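Local coordinates for protein B-agarase (Agarivorans gilvus, PDB 5Z6P) that probably hydrolyses agarose, as a beta-agarase of glycoside hydrolase family 50, at residues R481-K492 / R600-L610. Numbering follows the deposited sequence.
Sequences RQRAAATVSQVK and RVVKQELKKQL
V601 lays its methyl groups over one face of the R481 guanidinium, while Q604 OE1, E605 OE2 and R600 NH2 line its edge; R600, a like charge, is itself salt-bridged through NE to E597. NH1 and NH2 of R481 converge end-on on Q604 OE1, at 3.1 and 2.9 Å, and the amide offers them a neutral acceptor. NH1 also makes a salt bridge to E605 OE2 (2.8 Å), which receives it on the anti lone pair; K608 NZ, from the same helix as E605, salt-bridges that oxygen from the syn side, 22° out of the carboxylate plane. Small A484 and A485, with R481 and V488, form the hole that E605 enters as a knob. Segments 481-492 and 600-609 cross at -41°, their axes approaching to 8.9 Å; L606 and L610 also touch I504 of strand 501-506, consistent with the outer helical layer of the family's (beta/alpha)8 barrel. Branched V488 fills the middle, its CG2 lying 3.7 Å from L606 CD2. Beyond it, Q609, with CG anti to its carbonyl carbon (chi1 -54°), reaches over V488 CG1 so that NE2 donates to A485 O at 3.3 Å. K492's long chain covers L610, hydrogen-bonds Q609 O through NZ (3.0 Å) and salt-bridges D497.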
ATOM      1  N   ARG A 481       4.642   4.954 -27.258  1.00 14.36           N
ATOM      2  CA  ARG A 481       6.068   5.246 -27.315  1.00 15.54           C
ATOM      3  C   ARG A 481       6.316   6.755 -27.227  1.00 14.68           C
ATOM      4  O   ARG A 481       7.184   7.201 -26.490  1.00 13.58           O
ATOM      5  CB  ARG A 481       6.712   4.674 -28.597  1.00 14.15           C
ATOM      6  CG  ARG A 481       8.222   4.834 -28.596  1.00 14.64           C
ATOM      7  CD  ARG A 481       8.897   4.321 -29.878  1.00 14.63           C
ATOM      8  NE  ARG A 481       8.988   2.872 -29.943  1.00 14.53           N
ATOM      9  CZ  ARG A 481       9.918   2.143 -29.334  1.00 16.61           C
ATOM     10  NH1 ARG A 481      10.855   2.726 -28.594  1.00 16.09           N
ATOM     11  NH2 ARG A 481       9.928   0.827 -29.483  1.00 14.76           N
ATOM     12  N   GLN A 482       5.522   7.536 -27.958  1.00 16.34           N
ATOM     13  CA  GLN A 482       5.638   8.988 -27.892  1.00 16.87           C
ATOM     14  C   GLN A 482       5.352   9.526 -26.489  1.00 13.82           C
ATOM     15  O   GLN A 482       5.994  10.469 -26.058  1.00 13.45           O
ATOM     16  CB  GLN A 482       4.701   9.669 -28.896  1.00 15.23           C
ATOM     17  CG  GLN A 482       5.051   9.391 -30.325  1.00 17.04           C
ATOM     18  CD  GLN A 482       6.505   9.660 -30.592  1.00 20.80           C
ATOM     19  OE1 GLN A 482       6.957  10.784 -30.472  1.00 27.30           O
ATOM     20  NE2 GLN A 482       7.256   8.616 -30.913  1.00 20.94           N
ATOM     21  N   ARG A 483       4.383   8.943 -25.795  1.00 14.10           N
ATOM     22  CA  ARG A 483       4.065   9.398 -24.444  1.00 15.21           C
ATOM     23  C   ARG A 483       5.177   8.969 -23.471  1.00 15.29           C
ATOM     24  O   ARG A 483       5.514   9.709 -22.549  1.00 14.95           O
ATOM     25  CB  ARG A 483       2.698   8.875 -23.986  1.00 13.26           C
ATOM     26  CG  ARG A 483       1.494   9.406 -24.794  1.00 15.62           C
ATOM     27  CD  ARG A 483       1.495  10.919 -24.905  1.00 13.91           C
ATOM     28  NE  ARG A 483       1.670  11.535 -23.597  1.00 17.36           N
ATOM     29  CZ  ARG A 483       2.215  12.726 -23.404  1.00 18.48           C
ATOM     30  NH1 ARG A 483       2.634  13.439 -24.437  1.00 19.50           N
ATOM     31  NH2 ARG A 483       2.350  13.199 -22.175  1.00 20.30           N
ATOM     32  N   ALA A 484       5.748   7.788 -23.689  1.00 16.26           N
ATOM     33  CA  ALA A 484       6.875   7.337 -22.867  1.00 14.01           C
ATOM     34  C   ALA A 484       8.040   8.306 -23.029  1.00 17.11           C
ATOM     35  O   ALA A 484       8.672   8.665 -22.051  1.00 13.00           O
ATOM     36  CB  ALA A 484       7.304   5.912 -23.228  1.00 10.65           C
ATOM     37  N   ALA A 485       8.297   8.743 -24.265  1.00 13.32           N
ATOM     38  CA  ALA A 485       9.347   9.717 -24.533  1.00 12.69           C
ATOM     39  C   ALA A 485       9.135  11.026 -23.783  1.00 16.44           C
ATOM     40  O   ALA A 485      10.076  11.580 -23.236  1.00 14.55           O
ATOM     41  CB  ALA A 485       9.447   9.999 -26.026  1.00 17.03           C
ATOM     42  N   ALA A 486       7.893  11.520 -23.806  1.00 16.84           N
ATOM     43  CA  ALA A 486       7.504  12.733 -23.099  1.00 17.43           C
ATOM     44  C   ALA A 486       7.777  12.612 -21.602  1.00 13.99           C
ATOM     45  O   ALA A 486       8.277  13.527 -20.974  1.00 16.40           O
ATOM     46  CB  ALA A 486       6.037  13.028 -23.338  1.00 15.62           C
ATOM     47  N   THR A 487       7.426  11.471 -21.048  1.00 15.82           N
ATOM     48  CA  THR A 487       7.666  11.189 -19.636  1.00 16.70           C
ATOM     49  C   THR A 487       9.162  11.251 -19.352  1.00 16.06           C
ATOM     50  O   THR A 487       9.598  11.904 -18.406  1.00 17.56           O
ATOM     51  CB  THR A 487       7.114   9.813 -19.241  1.00 15.69           C
ATOM     52  OG1 THR A 487       5.708   9.788 -19.476  1.00 18.05           O
ATOM     53  CG2 THR A 487       7.403   9.492 -17.749  1.00 15.68           C
ATOM     54  N   VAL A 488       9.940  10.592 -20.205  1.00 15.10           N
ATOM     55  CA  VAL A 488      11.380  10.541 -20.026  1.00 15.30           C
ATOM     56  C   VAL A 488      11.996  11.938 -20.129  1.00 16.27           C
ATOM     57  O   VAL A 488      12.868  12.293 -19.339  1.00 15.02           O
ATOM     58  CB  VAL A 488      12.043   9.606 -21.038  1.00 13.68           C
ATOM     59  CG1 VAL A 488      13.576   9.664 -20.899  1.00 11.85           C
ATOM     60  CG2 VAL A 488      11.545   8.184 -20.840  1.00 14.48           C
ATOM     61  N   SER A 489      11.529  12.731 -21.092  1.00 15.14           N
ATOM     62  CA  SER A 489      12.064  14.070 -21.271  1.00 17.06           C
ATOM     63  C   SER A 489      11.865  14.910 -20.011  1.00 15.80           C
ATOM     64  O   SER A 489      12.724  15.704 -19.663  1.00 15.32           O
ATOM     65  CB  SER A 489      11.433  14.764 -22.475  1.00 15.16           C
ATOM     66  OG  SER A 489      11.733  14.059 -23.667  1.00 24.84           O
ATOM     67  N   GLN A 490      10.742  14.728 -19.329  1.00 18.34           N
ATOM     68  CA  GLN A 490      10.480  15.508 -18.115  1.00 17.43           C
ATOM     69  C   GLN A 490      11.350  15.053 -16.938  1.00 18.61           C
ATOM     70  O   GLN A 490      11.824  15.880 -16.169  1.00 18.99           O
ATOM     71  CB  GLN A 490       9.014  15.432 -17.733  1.00 20.03           C
ATOM     72  CG  GLN A 490       8.674  16.264 -16.518  1.00 24.32           C
ATOM     73  CD  GLN A 490       7.310  15.942 -15.950  1.00 27.96           C
ATOM     74  OE1 GLN A 490       7.190  15.519 -14.800  1.00 34.61           O
ATOM     75  NE2 GLN A 490       6.273  16.137 -16.752  1.00 33.09           N
ATOM     76  N   VAL A 491      11.561  13.746 -16.812  1.00 16.27           N
ATOM     77  CA  VAL A 491      12.483  13.214 -15.800  1.00 19.41           C
ATOM     78  C   VAL A 491      13.905  13.717 -16.051  1.00 18.70           C
ATOM     79  O   VAL A 491      14.622  14.057 -15.117  1.00 19.67           O
ATOM     80  CB  VAL A 491      12.487  11.661 -15.752  1.00 16.42           C
ATOM     81  CG1 VAL A 491      13.589  11.140 -14.812  1.00 18.15           C
ATOM     82  CG2 VAL A 491      11.146  11.144 -15.291  1.00 17.46           C
ATOM     83  N   LYS A 492      14.301  13.792 -17.318  1.00 21.14           N
ATOM     84  CA  LYS A 492      15.634  14.259 -17.649  1.00 17.04           C
ATOM     85  C   LYS A 492      15.789  15.729 -17.300  1.00 18.50           C
ATOM     86  O   LYS A 492      16.811  16.138 -16.778  1.00 17.32           O
ATOM     87  CB  LYS A 492      15.943  14.037 -19.119  1.00 17.65           C
ATOM     88  CG  LYS A 492      17.349  14.478 -19.502  1.00 20.64           C
ATOM     89  CD  LYS A 492      17.565  14.347 -20.979  1.00 18.96           C
ATOM     90  CE  LYS A 492      18.969  14.796 -21.387  1.00 26.92           C
ATOM     91  NZ  LYS A 492      20.020  13.819 -21.035  1.00 27.28           N
ATOM     92  N   ARG A 600       9.833  -3.230 -22.817  1.00 12.12           N
ATOM     93  CA  ARG A 600      10.813  -2.968 -23.880  1.00 12.14           C
ATOM     94  C   ARG A 600      10.752  -1.514 -24.322  1.00 12.24           C
ATOM     95  O   ARG A 600      11.787  -0.853 -24.457  1.00 11.38           O
ATOM     96  CB  ARG A 600      10.596  -3.901 -25.102  1.00 13.72           C
ATOM     97  CG  ARG A 600      11.686  -3.804 -26.196  1.00 13.28           C
ATOM     98  CD  ARG A 600      11.433  -4.732 -27.444  1.00 13.96           C
ATOM     99  NE  ARG A 600      10.488  -4.093 -28.355  1.00 17.57           N
ATOM    100  CZ  ARG A 600      10.827  -3.290 -29.359  1.00 15.99           C
ATOM    101  NH1 ARG A 600      12.100  -3.050 -29.638  1.00 16.18           N
ATOM    102  NH2 ARG A 600       9.883  -2.733 -30.097  1.00 17.75           N
ATOM    103  N   VAL A 601       9.537  -1.012 -24.543  1.00 12.77           N
ATOM    104  CA  VAL A 601       9.383   0.350 -25.052  1.00 11.65           C
ATOM    105  C   VAL A 601       9.854   1.365 -24.002  1.00 13.12           C
ATOM    106  O   VAL A 601      10.624   2.271 -24.317  1.00 12.74           O
ATOM    107  CB  VAL A 601       7.927   0.658 -25.475  1.00 13.52           C
ATOM    108  CG1 VAL A 601       7.771   2.116 -25.778  1.00 12.34           C
ATOM    109  CG2 VAL A 601       7.524  -0.192 -26.702  1.00 16.42           C
ATOM    110  N   VAL A 602       9.428   1.182 -22.756  1.00 11.03           N
ATOM    111  CA  VAL A 602       9.855   2.069 -21.680  1.00 11.96           C
ATOM    112  C   VAL A 602      11.376   2.031 -21.519  1.00 13.95           C
ATOM    113  O   VAL A 602      11.999   3.066 -21.464  1.00 15.53           O
ATOM    114  CB  VAL A 602       9.200   1.725 -20.327  1.00 15.31           C
ATOM    115  CG1 VAL A 602       9.813   2.590 -19.208  1.00 11.79           C
ATOM    116  CG2 VAL A 602       7.680   1.912 -20.387  1.00 10.73           C
ATOM    117  N   LYS A 603      11.967   0.844 -21.456  1.00 12.82           N
ATOM    118  CA  LYS A 603      13.432   0.738 -21.361  1.00 15.45           C
ATOM    119  C   LYS A 603      14.104   1.545 -22.479  1.00 15.45           C
ATOM    120  O   LYS A 603      15.015   2.340 -22.238  1.00 12.96           O
ATOM    121  CB  LYS A 603      13.878  -0.733 -21.421  1.00 13.76           C
ATOM    122  CG  LYS A 603      15.368  -0.953 -21.253  1.00 17.45           C
ATOM    123  CD  LYS A 603      15.789  -2.311 -21.788  1.00 20.03           C
ATOM    124  CE  LYS A 603      17.296  -2.553 -21.639  1.00 31.33           C
ATOM    125  NZ  LYS A 603      17.633  -3.504 -20.529  1.00 29.37           N
ATOM    126  N   GLN A 604      13.632   1.350 -23.706  1.00 16.78           N
ATOM    127  CA  GLN A 604      14.270   1.978 -24.865  1.00 18.16           C
ATOM    128  C   GLN A 604      14.222   3.496 -24.794  1.00 13.23           C
ATOM    129  O   GLN A 604      15.220   4.158 -25.030  1.00 13.97           O
ATOM    130  CB  GLN A 604      13.632   1.492 -26.169  1.00 13.81           C
ATOM    131  CG  GLN A 604      14.111   0.111 -26.559  1.00 16.85           C
ATOM    132  CD  GLN A 604      13.506  -0.381 -27.837  1.00 19.26           C
ATOM    133  OE1 GLN A 604      12.474   0.112 -28.270  1.00 19.87           O
ATOM    134  NE2 GLN A 604      14.141  -1.380 -28.448  1.00 20.18           N
ATOM    135  N   GLU A 605      13.055   4.036 -24.475  1.00 12.15           N
ATOM    136  CA  GLU A 605      12.896   5.477 -24.410  1.00 15.36           C
ATOM    137  C   GLU A 605      13.720   6.041 -23.254  1.00 14.10           C
ATOM    138  O   GLU A 605      14.306   7.107 -23.387  1.00 14.63           O
ATOM    139  CB  GLU A 605      11.418   5.860 -24.272  1.00 13.30           C
ATOM    140  CG  GLU A 605      10.600   5.491 -25.496  1.00 13.27           C
ATOM    141  CD  GLU A 605      11.163   6.088 -26.767  1.00 14.25           C
ATOM    142  OE1 GLU A 605      11.449   7.293 -26.781  1.00 16.93           O
ATOM    143  OE2 GLU A 605      11.335   5.356 -27.744  1.00 15.02           O
ATOM    144  N   LEU A 606      13.782   5.324 -22.133  1.00 14.04           N
ATOM    145  CA  LEU A 606      14.632   5.772 -21.027  1.00 16.75           C
ATOM    146  C   LEU A 606      16.098   5.831 -21.466  1.00 15.24           C
ATOM    147  O   LEU A 606      16.770   6.813 -21.235  1.00 16.94           O
ATOM    148  CB  LEU A 606      14.487   4.862 -19.799  1.00 15.97           C
ATOM    149  CG  LEU A 606      13.368   5.317 -18.860  1.00 17.03           C
ATOM    150  CD1 LEU A 606      13.116   4.303 -17.778  1.00 18.85           C
ATOM    151  CD2 LEU A 606      13.704   6.655 -18.251  1.00 17.78           C
ATOM    152  N   LYS A 607      16.572   4.784 -22.122  1.00 14.98           N
ATOM    153  CA  LYS A 607      17.996   4.700 -22.450  1.00 18.56           C
ATOM    154  C   LYS A 607      18.396   5.675 -23.552  1.00 17.82           C
ATOM    155  O   LYS A 607      19.557   6.051 -23.613  1.00 18.68           O
ATOM    156  CB  LYS A 607      18.396   3.271 -22.844  1.00 21.08           C
ATOM    157  CG  LYS A 607      18.234   2.215 -21.733  1.00 20.92           C
ATOM    158  CD  LYS A 607      18.997   2.561 -20.443  1.00 23.88           C
ATOM    159  CE  LYS A 607      18.816   1.490 -19.358  1.00 23.67           C
ATOM    160  NZ  LYS A 607      19.626   1.758 -18.119  1.00 31.62           N
ATOM    161  N   LYS A 608      17.451   6.119 -24.389  1.00 13.31           N
ATOM    162  CA  LYS A 608      17.785   7.075 -25.453  1.00 15.07           C
ATOM    163  C   LYS A 608      18.199   8.411 -24.871  1.00 18.39           C
ATOM    164  O   LYS A 608      19.018   9.115 -25.447  1.00 21.70           O
ATOM    165  CB  LYS A 608      16.608   7.314 -26.418  1.00 14.23           C
ATOM    166  CG  LYS A 608      16.279   6.171 -27.411  1.00 17.79           C
ATOM    167  CD  LYS A 608      15.019   6.516 -28.222  1.00 16.86           C
ATOM    168  CE  LYS A 608      14.429   5.304 -28.922  1.00 16.82           C
ATOM    169  NZ  LYS A 608      13.341   5.682 -29.862  1.00 14.15           N
ATOM    170  N   GLN A 609      17.606   8.768 -23.736  1.00 15.37           N
ATOM    171  CA  GLN A 609      17.853  10.076 -23.137  1.00 18.61           C
ATOM    172  C   GLN A 609      18.674   9.985 -21.849  1.00 19.86           C
ATOM    173  O   GLN A 609      19.377  10.926 -21.486  1.00 20.87           O
ATOM    174  CB  GLN A 609      16.531  10.784 -22.856  1.00 14.84           C
ATOM    175  CG  GLN A 609      15.616  10.905 -24.072  1.00 15.33           C
ATOM    176  CD  GLN A 609      14.430  11.795 -23.791  1.00 16.66           C
ATOM    177  OE1 GLN A 609      14.586  12.913 -23.289  1.00 15.52           O
ATOM    178  NE2 GLN A 609      13.234  11.303 -24.100  1.00 15.19           N
ATOM    179  N   LEU A 610      18.590   8.846 -21.173  1.00 14.60           N
ATOM    180  CA  LEU A 610      19.278   8.671 -19.897  1.00 16.64           C
ATOM    181  C   LEU A 610      19.974   7.319 -19.826  1.00 17.27           C
ATOM    182  O   LEU A 610      19.644   6.495 -18.983  1.00 16.53           O
ATOM    183  CB  LEU A 610      18.287   8.820 -18.730  1.00 18.23           C
ATOM    184  CG  LEU A 610      17.681  10.207 -18.551  1.00 17.86           C
ATOM    185  CD1 LEU A 610      16.493  10.193 -17.578  1.00 19.08           C
ATOM    186  CD2 LEU A 610      18.754  11.171 -18.070  1.00 17.98           C
TER